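Local coordinates for elicitor protein Hrip2 (Magnaporthe oryzae, PDB 5FID), which acts as a protein elicitor of the Bys1 family from the rice blast fungus and probably triggers defence responses in plants, at the interface of chains A and B. Residues are numbered along the deposited sequence; one frame, centred on the assembly and turned at random. Chains: chain A/B, Elicitor protein Hrip2.

Contact 1: the interface of chains A and B. Residues chain A 68, 77, 122-123; chain B 75, 77, 122-124.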
loop_
_atom_site.group_PDB
_atom_site.type_symbol
_atom_site.label_atom_id
_atom_site.label_comp_id
_atom_site.label_asym_id
_atom_site.label_seq_id
_atom_site.Cartn_x
_atom_site.Cartn_y
_atom_site.Cartn_z
ATOM N N SER A 68 -5.693 2.984 -7.754
ATOM C CA SER A 68 -5.003 2.749 -9.019
ATOM C C SER A 68 -4.663 1.263 -9.085
ATOM O O SER A 68 -4.852 0.545 -8.109
ATOM C CB SER A 68 -3.745 3.610 -9.117
ATOM O OG SER A 68 -2.722 3.116 -8.267
ATOM N N TYR A 77 -4.398 -0.573 -5.647
ATOM C CA TYR A 77 -3.973 0.267 -4.539
ATOM C C TYR A 77 -5.110 1.211 -4.165
ATOM O O TYR A 77 -5.857 1.650 -5.032
ATOM C CB TYR A 77 -2.717 1.048 -4.935
ATOM C CG TYR A 77 -1.564 0.156 -5.383
ATOM C CD1 TYR A 77 -0.785 -0.531 -4.458
ATOM C CD2 TYR A 77 -1.262 -0.002 -6.726
ATOM C CE1 TYR A 77 0.274 -1.344 -4.869
ATOM C CE2 TYR A 77 -0.217 -0.816 -7.137
ATOM C CZ TYR A 77 0.547 -1.478 -6.209
ATOM O OH TYR A 77 1.589 -2.281 -6.627
ATOM N N VAL A 122 -1.434 4.157 2.288
ATOM C CA VAL A 122 -1.889 3.649 1.006
ATOM C C VAL A 122 -1.658 2.156 1.077
ATOM O O VAL A 122 -0.596 1.730 1.518
ATOM C CB VAL A 122 -1.069 4.278 -0.150
ATOM C CG1 VAL A 122 -1.546 3.776 -1.511
ATOM C CG2 VAL A 122 -1.172 5.787 -0.105
ATOM N N TYR A 123 -2.654 1.361 0.692
ATOM C CA TYR A 123 -2.527 -0.091 0.766
ATOM C C TYR A 123 -2.701 -0.762 -0.585
ATOM O O TYR A 123 -3.434 -0.257 -1.443
ATOM C CB TYR A 123 -3.525 -0.684 1.766
ATOM C CG TYR A 123 -3.396 -0.122 3.159
ATOM C CD1 TYR A 123 -2.235 -0.294 3.895
ATOM C CD2 TYR A 123 -4.439 0.563 3.744
ATOM C CE1 TYR A 123 -2.117 0.218 5.181
ATOM C CE2 TYR A 123 -4.329 1.080 5.023
ATOM C CZ TYR A 123 -3.166 0.906 5.731
ATOM O OH TYR A 123 -3.065 1.415 7.003
ATOM N N TYR B 75 3.595 7.387 -6.597
ATOM C CA TYR B 75 3.886 6.468 -5.480
ATOM C C TYR B 75 4.809 5.279 -5.787
ATOM O O TYR B 75 4.848 4.769 -6.915
ATOM C CB TYR B 75 2.589 5.888 -4.883
ATOM C CG TYR B 75 1.621 6.878 -4.264
ATOM C CD1 TYR B 75 1.981 8.191 -4.019
ATOM C CD2 TYR B 75 0.332 6.484 -3.931
ATOM C CE1 TYR B 75 1.077 9.091 -3.456
ATOM C CE2 TYR B 75 -0.567 7.364 -3.366
ATOM C CZ TYR B 75 -0.194 8.662 -3.126
ATOM O OH TYR B 75 -1.113 9.524 -2.569
ATOM N N TYR B 77 5.638 1.378 -3.897
ATOM C CA TYR B 77 4.959 0.478 -2.974
ATOM C C TYR B 77 5.891 -0.621 -2.498
ATOM O O TYR B 77 6.633 -1.203 -3.295
ATOM C CB TYR B 77 3.738 -0.148 -3.653
ATOM C CG TYR B 77 2.783 0.863 -4.237
ATOM C CD1 TYR B 77 2.906 1.270 -5.551
ATOM C CD2 TYR B 77 1.759 1.408 -3.476
ATOM C CE1 TYR B 77 2.030 2.202 -6.102
ATOM C CE2 TYR B 77 0.866 2.339 -4.027
ATOM C CZ TYR B 77 1.017 2.728 -5.339
ATOM O OH TYR B 77 0.154 3.642 -5.910
ATOM N N VAL B 122 0.841 -4.193 1.762
ATOM C CA VAL B 122 1.654 -3.508 0.780
ATOM C C VAL B 122 1.386 -2.041 1.022
ATOM O O VAL B 122 0.236 -1.621 0.991
ATOM C CB VAL B 122 1.211 -3.871 -0.638
ATOM C CG1 VAL B 122 2.061 -3.136 -1.657
ATOM C CG2 VAL B 122 1.298 -5.389 -0.843
ATOM N N TYR B 123 2.435 -1.269 1.290
ATOM C CA TYR B 123 2.263 0.125 1.697
ATOM C C TYR B 123 2.754 1.044 0.590
ATOM O O TYR B 123 3.730 0.725 -0.096
ATOM C CB TYR B 123 3.053 0.412 2.979
ATOM C CG TYR B 123 2.651 -0.433 4.171
ATOM C CD1 TYR B 123 1.408 -1.038 4.237
ATOM C CD2 TYR B 123 3.516 -0.612 5.238
ATOM C CE1 TYR B 123 1.040 -1.812 5.336
ATOM C CE2 TYR B 123 3.156 -1.382 6.337
ATOM C CZ TYR B 123 1.922 -1.981 6.378
ATOM O OH TYR B 123 1.570 -2.750 7.477
ATOM N N GLY B 124 2.093 2.186 0.417
ATOM C CA GLY B 124 2.502 3.148 -0.597
ATOM C C GLY B 124 3.135 4.395 -0.006
ATOM O O GLY B 124 2.872 4.730 1.150
#
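A:Val122 packs against B:Tyr77, B:Tyr75 and B:Gly124 at a two-fold interface between two copies of this Bys1-family elicitor. The pairing may or may not be biological. A:Val122 buries the most surface in this patch. Its two methyls part company. A:Val122 CG1 lies at the edge of the B:Tyr77 ring, in its plane, 3.8 Å from B:Tyr77 CE2. A:Val122 CG2 turns to the other ring, 3.7 Å from B:Tyr75 CE2. CG1 points away from the backbone N (chi1 -179°), and this leaves CG2 beside that N for the second tyrosine.

A:Tyr77 and B:Tyr77 stack face to face. Their ring centres are 3.6 Å apart and the planes differ by 14°. The rings point in roughly opposite directions but cross at a slant. CG of each lies over the phenol end of the other, and the overlap is shifted toward the rim. CD1 of A:Tyr77 comes within 3.3 Å of CE2 of B:Tyr77.

The backbones meet as well. A:Tyr123 and B:Tyr123 form an antiparallel bridge between the two 123-126 strands. Beside it, B:Gly124 N donates to the carbonyl A:Val122 O at 2.9 Å. The amide sits 45° out of the carbonyl plane. The B:Tyr123 ring comes to the edge of the A:Tyr123 ring, with CD1 of each 3.7 Å from CD1 of the other.

Contact 2: the interface of chains A and B. Residues chain A 79, 120, 122; chain B 75, 126.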
loop_
_atom_site.group_PDB
_atom_site.type_symbol
_atom_site.label_atom_id
_atom_site.label_comp_id
_atom_site.label_asym_id
_atom_site.label_seq_id
_atom_site.Cartn_x
_atom_site.Cartn_y
_atom_site.Cartn_z
ATOM N N GLU A 79 -6.434 4.367 -1.127
ATOM C CA GLU A 79 -6.047 5.306 -0.087
ATOM C C GLU A 79 -7.291 6.029 0.399
ATOM O O GLU A 79 -8.069 6.542 -0.407
ATOM C CB GLU A 79 -5.058 6.325 -0.653
ATOM C CG GLU A 79 -4.673 7.467 0.297
ATOM C CD GLU A 79 -3.683 8.444 -0.324
ATOM O OE1 GLU A 79 -3.503 8.420 -1.567
ATOM O OE2 GLU A 79 -3.073 9.248 0.430
ATOM N N LYS A 120 1.424 9.217 5.152
ATOM C CA LYS A 120 0.638 8.624 4.074
ATOM C C LYS A 120 0.258 7.186 4.393
ATOM O O LYS A 120 1.052 6.420 4.946
ATOM C CB LYS A 120 1.407 8.691 2.749
ATOM C CG LYS A 120 1.676 10.114 2.283
ATOM C CD LYS A 120 0.383 10.794 1.826
ATOM C CE LYS A 120 0.244 10.726 0.318
ATOM N NZ LYS A 120 -1.069 11.254 -0.170
ATOM N N VAL A 122 -1.434 4.157 2.288
ATOM C CA VAL A 122 -1.889 3.649 1.006
ATOM C C VAL A 122 -1.658 2.156 1.077
ATOM O O VAL A 122 -0.596 1.730 1.518
ATOM C CB VAL A 122 -1.069 4.278 -0.150
ATOM C CG1 VAL A 122 -1.546 3.776 -1.511
ATOM C CG2 VAL A 122 -1.172 5.787 -0.105
ATOM N N TYR B 75 3.595 7.387 -6.597
ATOM C CA TYR B 75 3.886 6.468 -5.480
ATOM C C TYR B 75 4.809 5.279 -5.787
ATOM O O TYR B 75 4.848 4.769 -6.915
ATOM C CB TYR B 75 2.589 5.888 -4.883
ATOM C CG TYR B 75 1.621 6.878 -4.264
ATOM C CD1 TYR B 75 1.981 8.191 -4.019
ATOM C CD2 TYR B 75 0.332 6.484 -3.931
ATOM C CE1 TYR B 75 1.077 9.091 -3.456
ATOM C CE2 TYR B 75 -0.567 7.364 -3.366
ATOM C CZ TYR B 75 -0.194 8.662 -3.126
ATOM O OH TYR B 75 -1.113 9.524 -2.569
ATOM N N PRO B 126 4.950 8.469 -1.423
ATOM C CA PRO B 126 5.291 9.312 -2.575
ATOM C C PRO B 126 6.756 9.181 -2.995
ATOM O O PRO B 126 7.647 9.160 -2.143
ATOM C CB PRO B 126 5.001 10.726 -2.065
ATOM C CG PRO B 126 3.858 10.516 -1.069
ATOM C CD PRO B 126 4.260 9.229 -0.362
#
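Strand 75-81 of chain A and the loop leading to its strand 123-126 meet the start of strand 75-81 and the end of strand 123-126 of chain B. A:Glu79 lies on the strand and A:Lys120 on the loop. B:Tyr75 and B:Pro126 face them. This is a polar clasp at the two-fold interface of the Bys1-family elicitor, built round one tyrosine hydroxyl. The structure alone does not establish whether the pair of chains forms outside the crystal.

B:Tyr75 buries the most surface in this patch. Its hydroxyl B:Tyr75 OH donates to the carboxylate atom A:Glu79 OE1 at 2.8 Å. The same B:Tyr75 OH accepts a hydrogen bond from the side-chain nitrogen A:Lys120 NZ at 3.0 Å. The phenol thus gives one bond and takes another, and both partners belong to chain A. OE1 lies at the edge of the tyrosine ring and in its plane. NZ stands well off that plane. The hydroxyl meets OE1 on the syn side, 19° out of the carboxylate plane. The carboxylate and ring planes are 59° apart.

A:Lys120 also closes a salt bridge within its own chain. A:Lys120 NZ donates to A:Glu79 OE2 at 2.9 Å, on the syn lone pair. Each carboxylate oxygen therefore has a partner, which should limit rotation of the group. The nearby lysine, if charged, would probably favour a charged carboxylate and could polarise the phenol.

The two side chains reach the hydroxyl differently. A:Glu79 is stretched out, with CG anti to the backbone N (chi1 174°). A:Lys120 bends at chi2 and chi3, which folds its tip back toward the carboxylate. Its aliphatic part packs on the proline: A:Lys120 CG is 3.8 Å from B:Pro126 CD, and CE comes close to B:Pro126 CG.

Contact 1 and contact 2 adjoin, their C-alpha centres about 5 Å apart. They share A:Val122 and B:Tyr75. The tyrosine ring joins them: its flank rests on the shared valine, while its hydroxyl enters the polar group of contact 2. Both use strands 75-81 of the two chains, strand 123-126 of chain B and the loop before strand 123-126 of chain A; contact 1 also takes that chain A strand. Contact 1 is largely apolar and includes strand pairing; contact 2 adds charged and hydroxyl groups. Two-fold symmetry gives each a twin with the chains exchanged. Together they could support a dimer, if one exists in solution.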